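PDB 5MUL: neuraminidase from Bacteroides thetaiotaomicron, which probably cleaves rhamnose-containing glycans as a beta-propeller glycoside hydrolase, and binds beta-D-glucuronic acid. Local coordinates for residues D98-L103 / Y116-A121; D185-G190 / L248-S253; K396-V401 / I420-A425. All blocks are in the same frame, centred on the assembly; numbering follows the deposited sequence. Where two conformers were deposited one is given.

Contact 1 of 3, residues D98-L103 / Y116-A121; sequences DGEGYL and YCRSIA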
loop_
_atom_site.group_PDB
_atom_site.type_symbol
_atom_site.label_atom_id
_atom_site.label_comp_id
_atom_site.label_asym_id
_atom_site.label_seq_id
_atom_site.Cartn_x
_atom_site.Cartn_y
_atom_site.Cartn_z
ATOM N N ASP A 98 12.781 11.738 1.199
ATOM C CA ASP A 98 13.289 12.112 -0.125
ATOM C C ASP A 98 14.796 11.880 -0.276
ATOM O O ASP A 98 15.449 11.446 0.670
ATOM C CB ASP A 98 12.856 13.538 -0.500
ATOM C CG ASP A 98 13.542 14.628 0.295
ATOM O OD1 ASP A 98 14.660 14.419 0.783
ATOM O OD2 ASP A 98 12.956 15.711 0.370
ATOM N N GLY A 99 15.354 12.201 -1.441
ATOM C CA GLY A 99 16.770 11.923 -1.710
ATOM C C GLY A 99 17.742 12.768 -0.919
ATOM O O GLY A 99 18.944 12.460 -0.895
ATOM N N GLU A 100 17.250 13.838 -0.325
ATOM C CA GLU A 100 18.058 14.675 0.572
ATOM C C GLU A 100 17.911 14.260 2.038
ATOM O O GLU A 100 18.553 14.862 2.912
ATOM C CB GLU A 100 17.680 16.141 0.401
ATOM C CG GLU A 100 18.190 16.730 -0.892
ATOM C CD GLU A 100 17.583 18.076 -1.225
ATOM O OE1 GLU A 100 16.689 18.611 -0.494
ATOM O OE2 GLU A 100 18.023 18.613 -2.270
ATOM N N GLY A 101 17.072 13.269 2.343
ATOM C CA GLY A 101 16.869 12.815 3.716
ATOM C C GLY A 101 15.781 13.521 4.485
ATOM O O GLY A 101 15.645 13.285 5.697
ATOM N N TYR A 102 15.013 14.404 3.836
ATOM C CA TYR A 102 13.886 15.035 4.499
ATOM C C TYR A 102 12.716 14.054 4.601
ATOM O O TYR A 102 12.395 13.338 3.615
ATOM C CB TYR A 102 13.397 16.281 3.779
ATOM C CG TYR A 102 14.287 17.488 3.914
ATOM C CD1 TYR A 102 15.305 17.726 2.999
ATOM C CD2 TYR A 102 14.085 18.398 4.924
ATOM C CE1 TYR A 102 16.121 18.850 3.110
ATOM C CE2 TYR A 102 14.885 19.528 5.044
ATOM C CZ TYR A 102 15.891 19.742 4.135
ATOM O OH TYR A 102 16.686 20.862 4.276
ATOM N N LEU A 103 12.058 14.051 5.750
ATOM C CA LEU A 103 10.854 13.247 5.956
ATOM C C LEU A 103 9.666 14.095 5.541
ATOM O O LEU A 103 9.523 15.229 5.984
ATOM C CB LEU A 103 10.739 12.849 7.432
ATOM C CG LEU A 103 9.666 11.854 7.795
ATOM C CD1 LEU A 103 9.881 10.475 7.191
ATOM C CD2 LEU A 103 9.642 11.785 9.320
ATOM N N TYR A 116 -0.070 18.351 5.423
ATOM C CA TYR A 116 1.215 17.971 4.862
ATOM C C TYR A 116 2.301 18.780 5.529
ATOM O O TYR A 116 2.209 20.010 5.575
ATOM C CB TYR A 116 1.237 18.248 3.358
ATOM C CG TYR A 116 2.614 18.201 2.763
ATOM C CD1 TYR A 116 3.412 17.071 2.891
ATOM C CD2 TYR A 116 3.141 19.288 2.089
ATOM C CE1 TYR A 116 4.680 17.042 2.372
ATOM C CE2 TYR A 116 4.406 19.267 1.565
ATOM C CZ TYR A 116 5.190 18.148 1.718
ATOM O OH TYR A 116 6.452 18.161 1.174
ATOM N N CYS A 117 3.335 18.104 6.007
ATOM C CA CYS A 117 4.489 18.674 6.728
ATOM C C CYS A 117 5.765 18.037 6.224
ATOM O O CYS A 117 5.746 16.913 5.694
ATOM C CB CYS A 117 4.405 18.371 8.231
ATOM S SG CYS A 117 2.930 19.063 8.997
ATOM N N ARG A 118 6.887 18.637 6.582
ATOM C CA ARG A 118 8.176 18.160 6.155
ATOM C C ARG A 118 9.108 18.395 7.317
ATOM O O ARG A 118 8.989 19.413 7.998
ATOM C CB ARG A 118 8.609 18.965 4.934
ATOM C CG ARG A 118 9.948 18.636 4.312
ATOM C CD ARG A 118 10.166 19.640 3.186
ATOM N NE ARG A 118 11.466 19.542 2.534
ATOM C CZ ARG A 118 12.380 20.510 2.522
ATOM N NH1 ARG A 118 13.519 20.319 1.886
ATOM N NH2 ARG A 118 12.152 21.671 3.133
ATOM N N SER A 119 10.036 17.476 7.551
ATOM C CA SER A 119 10.997 17.644 8.635
ATOM C C SER A 119 11.805 18.919 8.402
ATOM O O SER A 119 11.969 19.394 7.280
ATOM C CB SER A 119 11.870 16.415 8.757
ATOM O OG SER A 119 12.704 16.235 7.634
ATOM N N ILE A 120 12.271 19.493 9.502
ATOM C CA ILE A 120 12.990 20.766 9.417
ATOM C C ILE A 120 14.346 20.649 8.762
ATOM O O ILE A 120 14.872 21.644 8.251
ATOM C CB ILE A 120 13.161 21.408 10.799
ATOM C CG1 ILE A 120 14.001 20.513 11.732
ATOM C CG2 ILE A 120 11.810 21.738 11.388
ATOM C CD1 ILE A 120 14.453 21.220 12.993
ATOM N N ALA A 121 14.920 19.449 8.780
ATOM C CA ALA A 121 16.237 19.189 8.248
ATOM C C ALA A 121 16.361 17.727 7.877
ATOM O O ALA A 121 15.559 16.896 8.337
ATOM C CB ALA A 121 17.283 19.542 9.296
HETATM O O HOH W 1 13.844 18.262 -0.006
#
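Two backbone-directed hydrogen bonds join L103 to S119: S119 N donates to L103 O at 2.8 Å, while L103 N gives its hydrogen to S119 OG at 3.0 Å. The hydroxyl thus takes the N-H that a main-chain carbonyl might otherwise accept. With chi1 at 66°, OG sits between its own backbone N and carbonyl carbon, and donates to A121 O.

The aromatic part of the contact is a cation-pi stack. In the modelled conformer described here, one of two, the guanidinium of R118 lies over a face of the Y102 ring with CZ 3.6 Å from the ring centroid and the planes 22° apart. NH1 is the atom above the ring centre, and S119 O meets CD2 at the ring edge, 3.3 Å away.

Polar groups around the turn complete the set. D98 OD1 accepts from E100 N and Y102 N on opposite faces of its carboxylate, the first of these bonds making an Asx turn within the type I turn D98-G101. A water donates to D98 OD2 and E100 OE1 and accepts from R118 NH1. G99 bonds through its backbone to the glucuronate-binding G152. Within this propeller blade, the hairpin turn is therefore tied to strand 116-118 and the residues that follow it by a shared hydroxyl, a flat cation and a water linking both acids to that cation, whose charge probably steadies the carboxylates.

Contact 2 of 3, residues D185-G190 / L248-S253; sequences DVLIDG and LPITAS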
loop_
_atom_site.group_PDB
_atom_site.type_symbol
_atom_site.label_atom_id
_atom_site.label_comp_id
_atom_site.label_asym_id
_atom_site.label_seq_id
_atom_site.Cartn_x
_atom_site.Cartn_y
_atom_site.Cartn_z
ATOM N N ASP A 185 -4.575 15.455 -12.940
ATOM C CA ASP A 185 -5.830 15.839 -12.298
ATOM C C ASP A 185 -6.895 14.779 -12.466
ATOM O O ASP A 185 -7.746 14.624 -11.595
ATOM C CB ASP A 185 -6.360 17.164 -12.900
ATOM C CG ASP A 185 -5.611 18.361 -12.375
ATOM O OD1 ASP A 185 -5.591 18.509 -11.142
ATOM O OD2 ASP A 185 -5.051 19.111 -13.164
ATOM N N VAL A 186 -6.911 14.109 -13.607
ATOM C CA VAL A 186 -7.841 13.048 -13.855
ATOM C C VAL A 186 -7.125 11.905 -14.570
ATOM O O VAL A 186 -6.751 12.023 -15.755
ATOM C CB VAL A 186 -9.063 13.463 -14.685
ATOM C CG1 VAL A 186 -10.052 12.297 -14.728
ATOM C CG2 VAL A 186 -9.775 14.669 -14.063
ATOM N N LEU A 187 -6.960 10.824 -13.846
ATOM C CA LEU A 187 -6.230 9.663 -14.344
ATOM C C LEU A 187 -7.200 8.515 -14.514
ATOM O O LEU A 187 -7.255 7.903 -15.578
ATOM C CB LEU A 187 -5.080 9.324 -13.373
ATOM C CG LEU A 187 -4.217 8.108 -13.731
ATOM C CD1 LEU A 187 -3.651 8.123 -15.141
ATOM C CD2 LEU A 187 -3.072 7.992 -12.720
ATOM N N ILE A 188 -7.962 8.179 -13.472
ATOM C CA ILE A 188 -9.026 7.179 -13.531
ATOM C C ILE A 188 -10.359 7.948 -13.464
ATOM O O ILE A 188 -10.584 8.691 -12.522
ATOM C CB ILE A 188 -8.963 6.156 -12.370
ATOM C CG1 ILE A 188 -7.624 5.405 -12.338
ATOM C CG2 ILE A 188 -10.097 5.122 -12.499
ATOM C CD1 ILE A 188 -7.397 4.637 -11.070
ATOM N N ASP A 189 -11.204 7.756 -14.469
ATOM C CA ASP A 189 -12.472 8.496 -14.581
ATOM C C ASP A 189 -13.636 7.494 -14.545
ATOM O O ASP A 189 -13.818 6.706 -15.457
ATOM C CB ASP A 189 -12.440 9.309 -15.888
ATOM C CG ASP A 189 -13.677 10.159 -16.112
ATOM O OD1 ASP A 189 -14.593 10.103 -15.277
ATOM O OD2 ASP A 189 -13.693 10.880 -17.128
ATOM N N GLY A 190 -14.433 7.566 -13.480
ATOM C CA GLY A 190 -15.612 6.720 -13.338
ATOM C C GLY A 190 -16.880 7.331 -13.920
ATOM O O GLY A 190 -17.972 6.857 -13.621
ATOM N N LEU A 248 -5.608 9.412 -21.990
ATOM C CA LEU A 248 -6.251 9.682 -20.706
ATOM C C LEU A 248 -7.542 10.474 -20.887
ATOM O O LEU A 248 -7.655 11.191 -21.873
ATOM C CB LEU A 248 -5.293 10.493 -19.832
ATOM C CG LEU A 248 -3.964 9.817 -19.493
ATOM C CD1 LEU A 248 -3.211 10.693 -18.511
ATOM C CD2 LEU A 248 -4.179 8.426 -18.924
ATOM N N PRO A 249 -8.497 10.373 -19.962
ATOM C CA PRO A 249 -8.420 9.543 -18.751
ATOM C C PRO A 249 -8.781 8.097 -19.005
ATOM O O PRO A 249 -9.265 7.731 -20.095
ATOM C CB PRO A 249 -9.465 10.213 -17.852
ATOM C CG PRO A 249 -10.505 10.637 -18.813
ATOM C CD PRO A 249 -9.774 11.120 -20.028
ATOM N N ILE A 250 -8.514 7.230 -18.024
ATOM C CA ILE A 250 -8.792 5.831 -18.137
ATOM C C ILE A 250 -10.189 5.598 -17.546
ATOM O O ILE A 250 -10.476 5.883 -16.363
ATOM C CB ILE A 250 -7.738 4.946 -17.413
ATOM C CG1 ILE A 250 -6.313 5.331 -17.833
ATOM C CG2 ILE A 250 -8.068 3.491 -17.677
ATOM C CD1 ILE A 250 -5.217 4.607 -17.075
ATOM N N THR A 251 -11.083 5.081 -18.380
ATOM C CA THR A 251 -12.458 4.765 -17.994
ATOM C C THR A 251 -12.681 3.274 -18.037
ATOM O O THR A 251 -11.806 2.500 -18.406
ATOM C CB THR A 251 -13.465 5.426 -18.966
ATOM O OG1 THR A 251 -13.337 4.756 -20.217
ATOM C CG2 THR A 251 -13.220 6.896 -19.148
ATOM N N ALA A 252 -13.886 2.840 -17.665
ATOM C CA ALA A 252 -14.204 1.445 -17.737
ATOM C C ALA A 252 -14.144 0.880 -19.173
ATOM O O ALA A 252 -13.878 -0.311 -19.367
ATOM C CB ALA A 252 -15.566 1.161 -17.114
ATOM N N SER A 253 -14.368 1.737 -20.177
ATOM C CA SER A 253 -14.323 1.311 -21.580
ATOM C C SER A 253 -12.906 1.032 -22.090
ATOM O O SER A 253 -12.661 0.023 -22.756
ATOM C CB SER A 253 -15.009 2.360 -22.460
ATOM O OG SER A 253 -16.336 2.549 -22.009
HETATM O O HOH W 2 -15.659 4.653 -16.199
#
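I188 and I250 form a single backbone bridge between segments that run in the same direction: I250 N donates to L187 O and I250 O accepts from D189 N, both at 2.8 Å, with the N-H pointing almost straight at the acceptor (170° and 177°). I188 adds a CA-H...O contact to I250 O. Farther along, a water donates to D189 O and accepts from A252 N, continuing the link where direct bonding has stopped.

P249, preceded by a cis peptide bond, packs flank to flank with two residues. Its CB lies 3.8 Å from V186 CG1, and its CG 3.6 Å from D189 OD2. D189 CG lies anti to the backbone N (chi1 -178°), which brings the carboxylate alongside the proline ring; its OD1 accepts from E191 N.

The two loops belong to successive blades of the beta-propeller: 185-190 leaves the outermost strand 179-184 of one, and 248-253 leads into the outermost strand 256-259 of the next. L187 turns its CD1 to L248 CD2, 3.8 Å away and crossing at a slant, and also rests on L210 and W238. I188 is directed away from 248-253, its side chain covered by L168, W212 and W214, while T251 CG2 lies 3.7 Å from D189 O.

Contact 3 of 3, residues K396-V401 / I420-A425; sequences KLNLFV and IYVLEA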
loop_
_atom_site.group_PDB
_atom_site.type_symbol
_atom_site.label_atom_id
_atom_site.label_comp_id
_atom_site.label_asym_id
_atom_site.label_seq_id
_atom_site.Cartn_x
_atom_site.Cartn_y
_atom_site.Cartn_z
ATOM N N LYS A 396 15.064 -7.438 2.778
ATOM C CA LYS A 396 14.655 -7.790 4.122
ATOM C C LYS A 396 13.215 -7.381 4.262
ATOM O O LYS A 396 12.851 -6.260 3.869
ATOM C CB LYS A 396 15.492 -7.067 5.178
ATOM C CG LYS A 396 16.975 -7.441 5.167
ATOM C CD LYS A 396 17.757 -6.662 6.215
ATOM C CE LYS A 396 19.194 -7.145 6.309
ATOM N NZ LYS A 396 20.113 -6.001 6.561
ATOM N N LEU A 397 12.401 -8.268 4.821
ATOM C CA LEU A 397 10.977 -8.073 5.029
ATOM C C LEU A 397 10.774 -7.669 6.481
ATOM O O LEU A 397 11.074 -8.449 7.416
ATOM C CB LEU A 397 10.187 -9.356 4.723
ATOM C CG LEU A 397 8.692 -9.265 4.958
ATOM C CD1 LEU A 397 8.062 -8.138 4.146
ATOM C CD2 LEU A 397 8.047 -10.606 4.630
ATOM N N ASN A 398 10.298 -6.450 6.688
ATOM C CA ASN A 398 9.912 -5.968 8.012
ATOM C C ASN A 398 8.459 -5.552 7.987
ATOM O O ASN A 398 8.060 -4.757 7.108
ATOM C CB ASN A 398 10.769 -4.772 8.454
ATOM C CG ASN A 398 12.164 -5.135 8.922
ATOM O OD1 ASN A 398 12.698 -6.271 8.724
ATOM N ND2 ASN A 398 12.784 -4.148 9.520
ATOM N N LEU A 399 7.683 -6.017 8.941
ATOM C CA LEU A 399 6.244 -5.787 9.029
ATOM C C LEU A 399 5.921 -4.957 10.241
ATOM O O LEU A 399 6.509 -5.133 11.308
ATOM C CB LEU A 399 5.488 -7.123 9.168
ATOM C CG LEU A 399 5.705 -8.170 8.074
ATOM C CD1 LEU A 399 5.107 -9.524 8.425
ATOM C CD2 LEU A 399 5.170 -7.703 6.745
ATOM N N PHE A 400 4.966 -4.046 10.108
ATOM C CA PHE A 400 4.391 -3.331 11.226
ATOM C C PHE A 400 3.345 -4.248 11.830
ATOM O O PHE A 400 2.375 -4.579 11.140
ATOM C CB PHE A 400 3.756 -2.043 10.687
ATOM C CG PHE A 400 3.198 -1.106 11.735
ATOM C CD1 PHE A 400 2.045 -1.403 12.454
ATOM C CD2 PHE A 400 3.800 0.126 11.953
ATOM C CE1 PHE A 400 1.525 -0.502 13.385
ATOM C CE2 PHE A 400 3.264 1.036 12.873
ATOM C CZ PHE A 400 2.125 0.720 13.580
ATOM N N VAL A 401 3.523 -4.675 13.078
ATOM C CA VAL A 401 2.637 -5.618 13.756
ATOM C C VAL A 401 2.097 -5.020 15.040
ATOM O O VAL A 401 2.846 -4.511 15.879
ATOM C CB VAL A 401 3.362 -6.938 14.060
ATOM C CG1 VAL A 401 2.482 -7.886 14.869
ATOM C CG2 VAL A 401 3.820 -7.596 12.776
ATOM N N ILE A 420 3.176 -1.697 19.577
ATOM C CA ILE A 420 3.574 -1.794 18.189
ATOM C C ILE A 420 4.932 -2.478 18.134
ATOM O O ILE A 420 5.819 -2.144 18.918
ATOM C CB ILE A 420 3.666 -0.389 17.577
ATOM C CG1 ILE A 420 2.257 0.247 17.579
ATOM C CG2 ILE A 420 4.269 -0.448 16.181
ATOM C CD1 ILE A 420 2.268 1.750 17.376
ATOM N N TYR A 421 5.082 -3.418 17.191
ATOM C CA TYR A 421 6.338 -4.090 16.926
ATOM C C TYR A 421 6.736 -3.980 15.468
ATOM O O TYR A 421 5.857 -3.836 14.588
ATOM C CB TYR A 421 6.240 -5.594 17.204
ATOM C CG TYR A 421 5.772 -6.010 18.563
ATOM C CD1 TYR A 421 4.408 -6.193 18.836
ATOM C CD2 TYR A 421 6.699 -6.246 19.579
ATOM C CE1 TYR A 421 3.980 -6.623 20.086
ATOM C CE2 TYR A 421 6.278 -6.671 20.824
ATOM C CZ TYR A 421 4.931 -6.835 21.066
ATOM O OH TYR A 421 4.501 -7.253 22.329
ATOM N N VAL A 422 8.025 -4.095 15.183
ATOM C CA VAL A 422 8.492 -4.406 13.837
ATOM C C VAL A 422 8.859 -5.871 13.826
ATOM O O VAL A 422 9.746 -6.295 14.589
ATOM C CB VAL A 422 9.651 -3.515 13.392
ATOM C CG1 VAL A 422 10.214 -3.942 12.033
ATOM C CG2 VAL A 422 9.209 -2.072 13.379
ATOM N N LEU A 423 8.186 -6.672 13.013
ATOM C CA LEU A 423 8.536 -8.078 12.857
ATOM C C LEU A 423 9.524 -8.209 11.717
ATOM O O LEU A 423 9.201 -7.880 10.554
ATOM C CB LEU A 423 7.267 -8.913 12.643
ATOM C CG LEU A 423 7.426 -10.442 12.768
ATOM C CD1 LEU A 423 6.046 -11.089 12.889
ATOM C CD2 LEU A 423 8.207 -11.073 11.636
ATOM N N GLU A 424 10.738 -8.646 12.032
ATOM C CA GLU A 424 11.789 -8.870 11.076
ATOM C C GLU A 424 11.717 -10.318 10.616
ATOM O O GLU A 424 12.138 -11.205 11.364
ATOM C CB GLU A 424 13.160 -8.550 11.699
ATOM C CG GLU A 424 13.276 -7.129 12.211
ATOM C CD GLU A 424 14.645 -6.781 12.761
ATOM O OE1 GLU A 424 15.495 -7.676 12.910
ATOM O OE2 GLU A 424 14.874 -5.606 13.095
ATOM N N ALA A 425 11.131 -10.559 9.449
ATOM C CA ALA A 425 10.857 -11.915 8.965
ATOM C C ALA A 425 12.038 -12.500 8.247
ATOM O O ALA A 425 12.792 -11.803 7.621
ATOM C CB ALA A 425 9.652 -11.885 8.033
HETATM O O HOH W 3 13.660 -10.798 5.290
#
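L397 meets A425: A425 N donates to L397 O, and a water accepts from L397 N and donates to A425 O, bridging the two residues. On the same side of the sheet L397 CD2 touches the A425 methyl at 4.0 Å.

N398 faces the other way, level with E424 in a non-hydrogen-bonded pair. Its CB packs against V422 CG1 at 3.7 Å, and its amide lies beside the E424 chain with the two flat groups nearly parallel, 8° apart. The E424 carboxylate goes on to a salt bridge with R68.

L399 and L423 form a hydrogen-bonded pair that exchanges two N-H...O bonds, and L399 O also receives a CA-H contact from V422. F400 returns to the N398 side. With CG anti to the backbone N (chi1 -175°), the ring extends toward strand 418-425, where I420 CG2 lies over one face, offset toward the rim, 3.9 Å from the centroid in a CH-pi contact.

V401 makes another two-bond pair, with Y421: V401 N to Y421 O at 2.9 Å and Y421 N to V401 O at 2.8 Å. Its CG2 leans diagonally to L423 CB, 3.7 Å away.

The strands run antiparallel at 155°. Strand 22-29 pairs with 418-425 on the side away from 397-402, so the chain's N-terminal strand completes a blade made of C-terminal strands, the molecular "velcro" that closes a propeller ring. The chemistry implies a join of regular main-chain bonds, apolar on the L397, L399, V401 and L423 face and mixed where N398 and E424 sit beside F400 and V422.

How the contacts relate
Only contact 3 is a buried, regular strand pair; contacts 1 and 2 lie farther out, each centred about 21 Å from the centre of the chain against about 15 Å, and are partly buried. Contacts 1 and 3 each act within a single blade, whereas contact 2 joins two successive ones. No two contacts share a sheet pairing, and contacts 2 and 3, with centres about 36 Å apart, fall on opposite sides of the chain's centre. Their chemistry follows this placement: a main-chain ladder with one apolar and one mixed face in contact 3, one short bridge with proline packing in contact 2, and charge, aromatic and water chemistry in contact 1.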